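Local coordinates for response regulator receiver protein (Sinorhizobium medicae, PDB 2RDM) that is probably a signalling receiver domain of the CheY family that accepts a phosphoryl group on an aspartate, at residues L10-E14 / I58-Q62; D52-I58 / M80-S86. The protein carries 1 engineered substitution. All coordinates share one frame; numbering follows the deposited sequence. Where two conformers were deposited one is given.

Contact 1 of 2, residues L10-E14 / I58-Q62; sequences LADDE and IRFCQ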
ATOM      1  N   LEU A  10     -19.264 -11.441  15.334  1.00 32.95           N
ATOM      2  CA  LEU A  10     -18.213 -12.376  15.696  1.00 31.56           C
ATOM      3  C   LEU A  10     -18.764 -13.795  15.660  1.00 30.93           C
ATOM      4  O   LEU A  10     -19.712 -14.106  16.381  1.00 32.55           O
ATOM      5  CB  LEU A  10     -17.676 -12.042  17.090  1.00 30.25           C
ATOM      6  CG  LEU A  10     -16.723 -13.019  17.784  1.00 30.38           C
ATOM      7  CD1 LEU A  10     -15.352 -13.047  17.101  1.00 31.71           C
ATOM      8  CD2 LEU A  10     -16.567 -12.660  19.258  1.00 36.73           C
ATOM      9  N   ALA A  11     -18.170 -14.649  14.830  1.00 30.71           N
ATOM     10  CA  ALA A  11     -18.642 -16.022  14.668  1.00 28.09           C
ATOM     11  C   ALA A  11     -17.553 -17.005  15.069  1.00 30.07           C
ATOM     12  O   ALA A  11     -16.568 -17.168  14.345  1.00 31.14           O
ATOM     13  CB  ALA A  11     -19.094 -16.277  13.208  1.00 28.25           C
ATOM     14  N   ASP A  12     -17.720 -17.626  16.232  1.00 30.18           N
ATOM     15  CA  ASP A  12     -16.743 -18.592  16.745  1.00 36.47           C
ATOM     16  C   ASP A  12     -17.448 -19.694  17.521  1.00 40.70           C
ATOM     17  O   ASP A  12     -18.330 -19.418  18.332  1.00 41.23           O
ATOM     18  CB  ASP A  12     -15.656 -17.917  17.617  1.00 37.66           C
ATOM     19  CG  ASP A  12     -14.464 -18.849  17.919  1.00 46.52           C
ATOM     20  OD1 ASP A  12     -14.644 -19.951  18.483  1.00 53.78           O
ATOM     21  OD2 ASP A  12     -13.324 -18.481  17.593  1.00 49.34           O
ATOM     22  N   ASP A  13     -17.005 -20.927  17.262  1.00 50.90           N
ATOM     23  CA  ASP A  13     -17.544 -22.178  17.819  1.00 59.37           C
ATOM     24  C   ASP A  13     -17.445 -22.336  19.330  1.00 64.81           C
ATOM     25  O   ASP A  13     -18.452 -22.573  20.002  1.00 65.95           O
ATOM     26  CB  ASP A  13     -16.804 -23.369  17.194  1.00 63.45           C
ATOM     27  CG  ASP A  13     -17.700 -24.259  16.364  1.00 69.63           C
ATOM     28  OD1 ASP A  13     -18.935 -24.216  16.538  1.00 77.04           O
ATOM     29  OD2 ASP A  13     -17.153 -25.028  15.546  1.00 73.22           O
ATOM     30  N   GLU A  14     -16.223 -22.252  19.854  1.00 67.13           N
ATOM     31  CA  GLU A  14     -15.978 -22.603  21.254  1.00 72.16           C
ATOM     32  C   GLU A  14     -16.228 -21.469  22.245  1.00 69.93           C
ATOM     33  O   GLU A  14     -15.961 -20.298  21.953  1.00 66.24           O
ATOM     34  CB  GLU A  14     -14.592 -23.231  21.451  1.00 72.64           C
ATOM     35  CG  GLU A  14     -13.441 -22.523  20.764  1.00 76.74           C
ATOM     36  CD  GLU A  14     -12.114 -23.229  20.997  1.00 81.40           C
ATOM     37  OE1 GLU A  14     -11.790 -23.518  22.171  1.00 88.80           O
ATOM     38  OE2 GLU A  14     -11.391 -23.489  20.009  1.00 87.16           O
ATOM     39  N   ILE A  58     -12.781 -20.067  10.341  1.00 31.34           N
ATOM     40  CA  ILE A  58     -12.834 -20.740   9.046  1.00 34.71           C
ATOM     41  C   ILE A  58     -13.740 -21.969   9.127  1.00 41.27           C
ATOM     42  O   ILE A  58     -14.607 -22.163   8.274  1.00 43.17           O
ATOM     43  CB  ILE A  58     -11.410 -21.141   8.540  1.00 38.31           C
ATOM     44  CG1 ILE A  58     -10.581 -19.891   8.236  1.00 40.05           C
ATOM     45  CG2 ILE A  58     -11.481 -22.046   7.306  1.00 44.52           C
ATOM     46  CD1 ILE A  58     -11.387 -18.795   7.600  1.00 43.22           C
ATOM     47  N   ARG A  59     -13.539 -22.789  10.156  1.00 40.47           N
ATOM     48  CA  ARG A  59     -14.283 -24.035  10.298  1.00 47.32           C
ATOM     49  C   ARG A  59     -15.299 -23.942  11.429  1.00 42.97           C
ATOM     50  O   ARG A  59     -14.983 -23.481  12.523  1.00 45.54           O
ATOM     51  CB  ARG A  59     -13.331 -25.210  10.564  1.00 49.13           C
ATOM     52  CG  ARG A  59     -12.193 -25.362   9.571  1.00 59.43           C
ATOM     53  CD  ARG A  59     -11.191 -26.402  10.059  1.00 62.04           C
ATOM     54  NE  ARG A  59      -9.931 -26.364   9.314  1.00 77.65           N
ATOM     55  CZ  ARG A  59      -9.574 -27.243   8.379  1.00 85.38           C
ATOM     56  NH1 ARG A  59     -10.376 -28.252   8.052  1.00 88.08           N
ATOM     57  NH2 ARG A  59      -8.404 -27.115   7.765  1.00 88.07           N
ATOM     58  N   PHE A  60     -16.522 -24.379  11.154  1.00 39.74           N
ATOM     59  CA  PHE A  60     -17.524 -24.556  12.190  1.00 37.94           C
ATOM     60  C   PHE A  60     -17.835 -26.045  12.293  1.00 43.93           C
ATOM     61  O   PHE A  60     -17.227 -26.841  11.575  1.00 44.49           O
ATOM     62  CB  PHE A  60     -18.757 -23.726  11.867  1.00 35.03           C
ATOM     63  CG  PHE A  60     -18.484 -22.236  11.858  1.00 36.23           C
ATOM     64  CD1 PHE A  60     -18.362 -21.537  13.059  1.00 35.29           C
ATOM     65  CD2 PHE A  60     -18.314 -21.551  10.658  1.00 36.94           C
ATOM     66  CE1 PHE A  60     -18.099 -20.165  13.064  1.00 40.18           C
ATOM     67  CE2 PHE A  60     -18.049 -20.174  10.655  1.00 32.04           C
ATOM     68  CZ  PHE A  60     -17.941 -19.489  11.855  1.00 32.13           C
ATOM     69  N   CYS A  61     -18.747 -26.426  13.190  1.00 47.84           N
ATOM     70  CA  CYS A  61     -19.116 -27.842  13.359  1.00 53.36           C
ATOM     71  C   CYS A  61     -19.677 -28.407  12.057  1.00 53.10           C
ATOM     72  O   CYS A  61     -19.336 -29.525  11.660  1.00 53.57           O
ATOM     73  CB  CYS A  61     -20.130 -28.025  14.493  1.00 55.00           C
ATOM     74  SG  CYS A  61     -19.531 -27.536  16.125  1.00 68.26           S
ATOM     75  N   GLN A  62     -20.513 -27.600  11.402  1.00 51.22           N
ATOM     76  CA  GLN A  62     -21.135 -27.960  10.132  0.50 52.43           C
ATOM     77  C   GLN A  62     -20.997 -26.809   9.128  1.00 53.63           C
ATOM     78  O   GLN A  62     -20.822 -25.653   9.534  1.00 47.49           O
ATOM     79  CB  GLN A  62     -22.618 -28.299  10.348  0.50 54.13           C
ATOM     80  CG  GLN A  62     -22.883 -29.633  11.061  0.50 54.42           C
ATOM     81  CD  GLN A  62     -22.369 -30.837  10.289  0.50 52.15           C
ATOM     82  OE1 GLN A  62     -22.571 -30.949   9.081  0.50 54.22           O
ATOM     83  NE2 GLN A  62     -21.702 -31.747  10.989  0.50 48.07           N
TER
HETATM   84  O   HOH W   1     -20.712 -24.098  14.673  1.00 50.23           O
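With CG beside the backbone N and anti to the carbonyl carbon (chi1 -64°), F60 brings the far end of its ring to A11, and the same kind of turn in C61 (chi1 -62°) puts SG beside the carboxylate of D13. Both meetings lie at the acidic end of a CheY-type receiver fold, where strand 7-11 runs out into a loop and faces the loop between strand 53-57 and helix 66-76. A11 and F60 make the apolar half of the contact. The methyl CB of A11 lies 3.7 Å from CZ of the ring, while the A11 carbonyl group is at the ring edge, its O 3.6 Å from CE1. The backbone N of D12 and CG of D13 also lie at that edge, near the ring plane.

The polar half rests on close approaches and a water, without a clear direct hydrogen bond. OD1 of D13 stands 3.4 Å from C61 SG, and OD2 comes within 3.2 Å of C61 N, but the poor angle does not make a hydrogen bond. D13 and C61 also touch a crystal neighbour, which may influence how the two side chains lie. On the strand side, D12 OD1 accepts from E14 N in an Asx turn (3.1 Å), the donor lying nearly along the carboxylate C-O direction, just where helix 15-27 starts. D13 N donates to OD2 of D57, the predicted phosphorylation site, so the loop carrying the D13 carboxylate is also tied to that aspartate. In receiver domains of this family the acidic pair after the first strand commonly helps to bind magnesium, though no such ion is seen here. Between the segments, a water donates to D13 OD1 at 2.6 Å and weakly accepts from C61 N at 3.4 Å.

Contact 2 of 2, residues D52-I58 / M80-S86; sequences DGVVTDI and MPIVYIS. With GOL (glycerol), chain D.
M80, a selenomethionine, bends its chain back beneath the start of strand 53-57, with SE 3.6 Å from D52 C. Next, P81 sets CD against D52 O at 3.2 Å, and its own carbonyl accepts from V54 N. This begins the parallel ladder between strands 53-57 and 82-86, whose short axes diverge by 22°, in the beta-alpha-beta unit completed by helix 66-76. I82 reaches over with CD1, 3.8 Å from V54 CB. The N-H of V83 then donates to V54 O, and its carbonyl receives T56 N, while the V83 side chain turns to the opposite side of the sheet, against helix 110-122.

Y84 lies beside T56, the two side chains pointing the same way: T56 CG2 touches ring carbon CD1 of Y84 at 3.9 Å, and CD1 of I58 approaches the same atom at 3.5 Å, while Y84 OH is held by V98 N. With OG1 anti to the backbone N (chi1 -177°), T56 can donate to D57 O while its methyl CG2 lies beside the ring. With an alanine here, D57 O would probably lose that donor and a gap would open beside Y84. I85 N donates to T56 O, and in one of two deposited conformers its CG1 packs, doubtfully, 3.7 Å from V55 CG1. S86 ends the run, with CB near I58 CG1.

At this end I85 O accepts from glycerol O3 at 2.8 Å and only weakly from I58 N, whose N-H is also weakly shared with glycerol O2. The same O3 lies 3.2 Å from D57 OD1. The chemistry implies a backbone ladder of four good hydrogen bonds, flanked by mostly apolar side chains, that ends in a weak fifth beside the predicted phosphorylation site, apparently able to hold a small polar molecule.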
ATOM      1  N   ASP A  52     -20.990  -3.710  10.943  1.00 28.40           N
ATOM      2  CA  ASP A  52     -19.908  -2.891  10.423  1.00 31.38           C
ATOM      3  C   ASP A  52     -18.630  -3.660  10.112  1.00 27.28           C
ATOM      4  O   ASP A  52     -17.765  -3.153   9.413  1.00 27.67           O
ATOM      5  CB  ASP A  52     -19.614  -1.763  11.396  1.00 32.02           C
ATOM      6  CG  ASP A  52     -20.838  -0.903  11.670  1.00 36.43           C
ATOM      7  OD1 ASP A  52     -21.353  -0.280  10.720  1.00 39.79           O
ATOM      8  OD2 ASP A  52     -21.283  -0.874  12.837  1.00 32.78           O
ATOM      9  N   GLY A  53     -18.505  -4.878  10.616  1.00 28.60           N
ATOM     10  CA  GLY A  53     -17.319  -5.664  10.320  1.00 28.25           C
ATOM     11  C   GLY A  53     -17.591  -7.076  10.754  1.00 24.82           C
ATOM     12  O   GLY A  53     -18.510  -7.320  11.542  1.00 25.77           O
ATOM     13  N   VAL A  54     -16.799  -8.013  10.254  1.00 26.73           N
ATOM     14  CA  VAL A  54     -17.082  -9.411  10.503  1.00 24.00           C
ATOM     15  C   VAL A  54     -15.778 -10.098  10.906  1.00 26.24           C
ATOM     16  O   VAL A  54     -14.791  -9.995  10.190  1.00 27.82           O
ATOM     17  CB  VAL A  54     -17.697 -10.107   9.248  1.00 26.86           C
ATOM     18  CG1 VAL A  54     -17.850 -11.608   9.479  1.00 32.12           C
ATOM     19  CG2 VAL A  54     -19.056  -9.477   8.867  1.00 27.11           C
ATOM     20  N   VAL A  55     -15.794 -10.737  12.070  1.00 24.82           N
ATOM     21  CA  VAL A  55     -14.673 -11.555  12.545  1.00 27.99           C
ATOM     22  C   VAL A  55     -15.163 -12.999  12.644  1.00 28.27           C
ATOM     23  O   VAL A  55     -15.996 -13.304  13.510  1.00 28.49           O
ATOM     24  CB  VAL A  55     -14.163 -11.076  13.923  1.00 28.94           C
ATOM     25  CG1 VAL A  55     -13.018 -11.922  14.379  1.00 25.87           C
ATOM     26  CG2 VAL A  55     -13.679  -9.631  13.869  1.00 22.75           C
ATOM     27  N   THR A  56     -14.633 -13.881  11.793  1.00 30.06           N
ATOM     28  CA  THR A  56     -15.193 -15.234  11.652  1.00 28.89           C
ATOM     29  C   THR A  56     -14.138 -16.336  11.645  1.00 25.75           C
ATOM     30  O   THR A  56     -13.097 -16.186  11.020  1.00 28.40           O
ATOM     31  CB  THR A  56     -16.120 -15.364  10.379  1.00 28.92           C
ATOM     32  OG1 THR A  56     -16.711 -16.678  10.314  1.00 33.50           O
ATOM     33  CG2 THR A  56     -15.361 -15.095   9.064  1.00 27.22           C
ATOM     34  N   ASP A  57     -14.440 -17.447  12.323  1.00 28.00           N
ATOM     35  CA  ASP A  57     -13.691 -18.715  12.149  1.00 32.30           C
ATOM     36  C   ASP A  57     -13.745 -19.228  10.720  1.00 32.94           C
ATOM     37  O   ASP A  57     -14.691 -18.947  10.005  1.00 30.73           O
ATOM     38  CB  ASP A  57     -14.316 -19.839  12.976  1.00 35.35           C
ATOM     39  CG  ASP A  57     -14.145 -19.664  14.450  1.00 45.88           C
ATOM     40  OD1 ASP A  57     -13.555 -18.651  14.883  1.00 46.43           O
ATOM     41  OD2 ASP A  57     -14.622 -20.564  15.178  1.00 46.26           O
ATOM     42  N   ILE A  58     -12.781 -20.067  10.341  1.00 31.34           N
ATOM     43  CA  ILE A  58     -12.834 -20.740   9.046  1.00 34.71           C
ATOM     44  C   ILE A  58     -13.740 -21.969   9.127  1.00 41.27           C
ATOM     45  O   ILE A  58     -14.607 -22.163   8.274  1.00 43.17           O
ATOM     46  CB  ILE A  58     -11.410 -21.141   8.540  1.00 38.31           C
ATOM     47  CG1 ILE A  58     -10.581 -19.891   8.236  1.00 40.05           C
ATOM     48  CG2 ILE A  58     -11.481 -22.046   7.306  1.00 44.52           C
ATOM     49  CD1 ILE A  58     -11.387 -18.795   7.600  1.00 43.22           C
HETATM   50  N   MSE A  80     -17.111  -4.437   3.274  1.00 29.38           N
HETATM   51  CA  MSE A  80     -17.171  -4.965   4.637  1.00 26.35           C
HETATM   52  C   MSE A  80     -15.788  -5.422   5.088  1.00 28.88           C
HETATM   53  O   MSE A  80     -15.162  -6.198   4.379  1.00 27.26           O
HETATM   54  CB  MSE A  80     -18.104  -6.177   4.719  1.00 24.08           C
HETATM   55  CG  MSE A  80     -18.314  -6.655   6.155  1.00 23.62           C
HETATM   56 SE   MSE A  80     -19.555  -5.432   7.145  0.75 32.07          SE
HETATM   57  CE  MSE A  80     -21.190  -6.357   6.626  1.00 30.93           C
ATOM     58  N   PRO A  81     -15.298  -4.894   6.221  1.00 31.62           N
ATOM     59  CA  PRO A  81     -14.117  -5.417   6.894  1.00 25.50           C
ATOM     60  C   PRO A  81     -14.272  -6.907   7.229  1.00 25.52           C
ATOM     61  O   PRO A  81     -15.264  -7.310   7.828  1.00 26.40           O
ATOM     62  CB  PRO A  81     -14.059  -4.589   8.172  1.00 31.05           C
ATOM     63  CG  PRO A  81     -14.639  -3.260   7.746  1.00 31.09           C
ATOM     64  CD  PRO A  81     -15.797  -3.669   6.879  1.00 28.79           C
ATOM     65  N   ILE A  82     -13.304  -7.710   6.821  1.00 23.96           N
ATOM     66  CA  ILE A  82     -13.399  -9.152   7.045  1.00 24.05           C
ATOM     67  C   ILE A  82     -12.089  -9.596   7.685  1.00 23.83           C
ATOM     68  O   ILE A  82     -11.026  -9.372   7.107  1.00 24.09           O
ATOM     69  CB  ILE A  82     -13.609  -9.925   5.724  1.00 30.49           C
ATOM     70  CG1 ILE A  82     -14.922  -9.527   5.034  1.00 29.47           C
ATOM     71  CG2 ILE A  82     -13.513 -11.450   5.949  1.00 27.84           C
ATOM     72  CD1 ILE A  82     -16.188  -9.974   5.733  1.00 25.60           C
ATOM     73  N   VAL A  83     -12.177 -10.158   8.890  1.00 25.62           N
ATOM     74  CA  VAL A  83     -11.035 -10.792   9.551  1.00 23.84           C
ATOM     75  C   VAL A  83     -11.384 -12.253   9.780  1.00 24.23           C
ATOM     76  O   VAL A  83     -12.353 -12.559  10.481  1.00 27.60           O
ATOM     77  CB  VAL A  83     -10.689 -10.143  10.913  1.00 24.51           C
ATOM     78  CG1 VAL A  83      -9.484 -10.840  11.566  1.00 24.69           C
ATOM     79  CG2 VAL A  83     -10.381  -8.632  10.757  1.00 27.01           C
ATOM     80  N   TYR A  84     -10.562 -13.144   9.243  1.00 26.11           N
ATOM     81  CA  TYR A  84     -10.716 -14.574   9.493  1.00 27.11           C
ATOM     82  C   TYR A  84      -9.860 -15.000  10.668  1.00 29.27           C
ATOM     83  O   TYR A  84      -8.750 -14.503  10.844  1.00 27.93           O
ATOM     84  CB  TYR A  84     -10.279 -15.384   8.283  1.00 27.57           C
ATOM     85  CG  TYR A  84     -10.960 -15.064   6.958  1.00 28.42           C
ATOM     86  CD1 TYR A  84     -12.250 -15.531   6.677  1.00 29.20           C
ATOM     87  CD2 TYR A  84     -10.302 -14.308   5.983  1.00 28.58           C
ATOM     88  CE1 TYR A  84     -12.855 -15.261   5.457  1.00 32.64           C
ATOM     89  CE2 TYR A  84     -10.900 -14.030   4.755  1.00 25.30           C
ATOM     90  CZ  TYR A  84     -12.184 -14.482   4.512  1.00 21.03           C
ATOM     91  OH  TYR A  84     -12.749 -14.254   3.303  1.00 25.08           O
ATOM     92  N   ILE A  85     -10.345 -15.972  11.442  0.50 26.78           N
ATOM     93  CA  ILE A  85      -9.615 -16.494  12.599  0.50 29.71           C
ATOM     94  C   ILE A  85      -9.467 -18.004  12.431  0.50 25.66           C
ATOM     95  O   ILE A  85     -10.469 -18.715  12.432  0.50 18.66           O
ATOM     96  CB  ILE A  85     -10.368 -16.218  13.931  0.50 33.97           C
ATOM     97  CG1 ILE A  85     -10.647 -14.723  14.142  0.50 30.70           C
ATOM     98  CG2 ILE A  85      -9.636 -16.837  15.120  0.50 37.08           C
ATOM     99  CD1 ILE A  85      -9.463 -13.808  14.087  0.50 31.91           C
ATOM    100  N   SER A  86      -8.226 -18.435  12.371  1.00 33.41           N
ATOM    101  CA  SER A  86      -7.975 -19.821  12.125  1.00 38.06           C
ATOM    102  C   SER A  86      -7.015 -20.465  13.034  1.00 43.28           C
ATOM    103  O   SER A  86      -6.146 -19.850  13.547  1.00 43.86           O
ATOM    104  CB  SER A  86      -7.554 -20.039  10.717  1.00 42.28           C
ATOM    105  OG  SER A  86      -6.194 -19.827  10.612  1.00 56.32           O
TER
HETATM  106  C1  GOL D 131     -10.643 -24.143  13.076  1.00 73.77           C
HETATM  107  O1  GOL D 131      -9.245 -24.108  13.268  1.00 75.48           O
HETATM  108  C2  GOL D 131     -11.269 -22.759  13.246  1.00 70.00           C
HETATM  109  O2  GOL D 131     -11.306 -22.078  12.011  1.00 59.13           O
HETATM  110  C3  GOL D 131     -10.512 -21.937  14.285  1.00 70.93           C
HETATM  111  O3  GOL D 131     -11.043 -20.633  14.362  1.00 68.47           O

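How the contacts relate
Contacts 1 and 2 lie about 11 Å apart between centres and share I58, where strand 53-57 passes into the loop of contact 1. Strands 7-11 and 53-57 are neighbours in the sheet, and A11 N probably bonds to V55 O at 2.9 Å, while A11 CB packs on T56 OG1 at 3.8 Å. At the predicted phosphorylation site the contacts meet directly: D12 OD2 of contact 1 lies 2.7 Å from D57 OD1 of contact 2, a close approach of like charges. The glycerol, probably from the crystallisation liquor, reaches both as well, bonding to R59 N of contact 1 and I85 O of contact 2, with G87 N as a further donor.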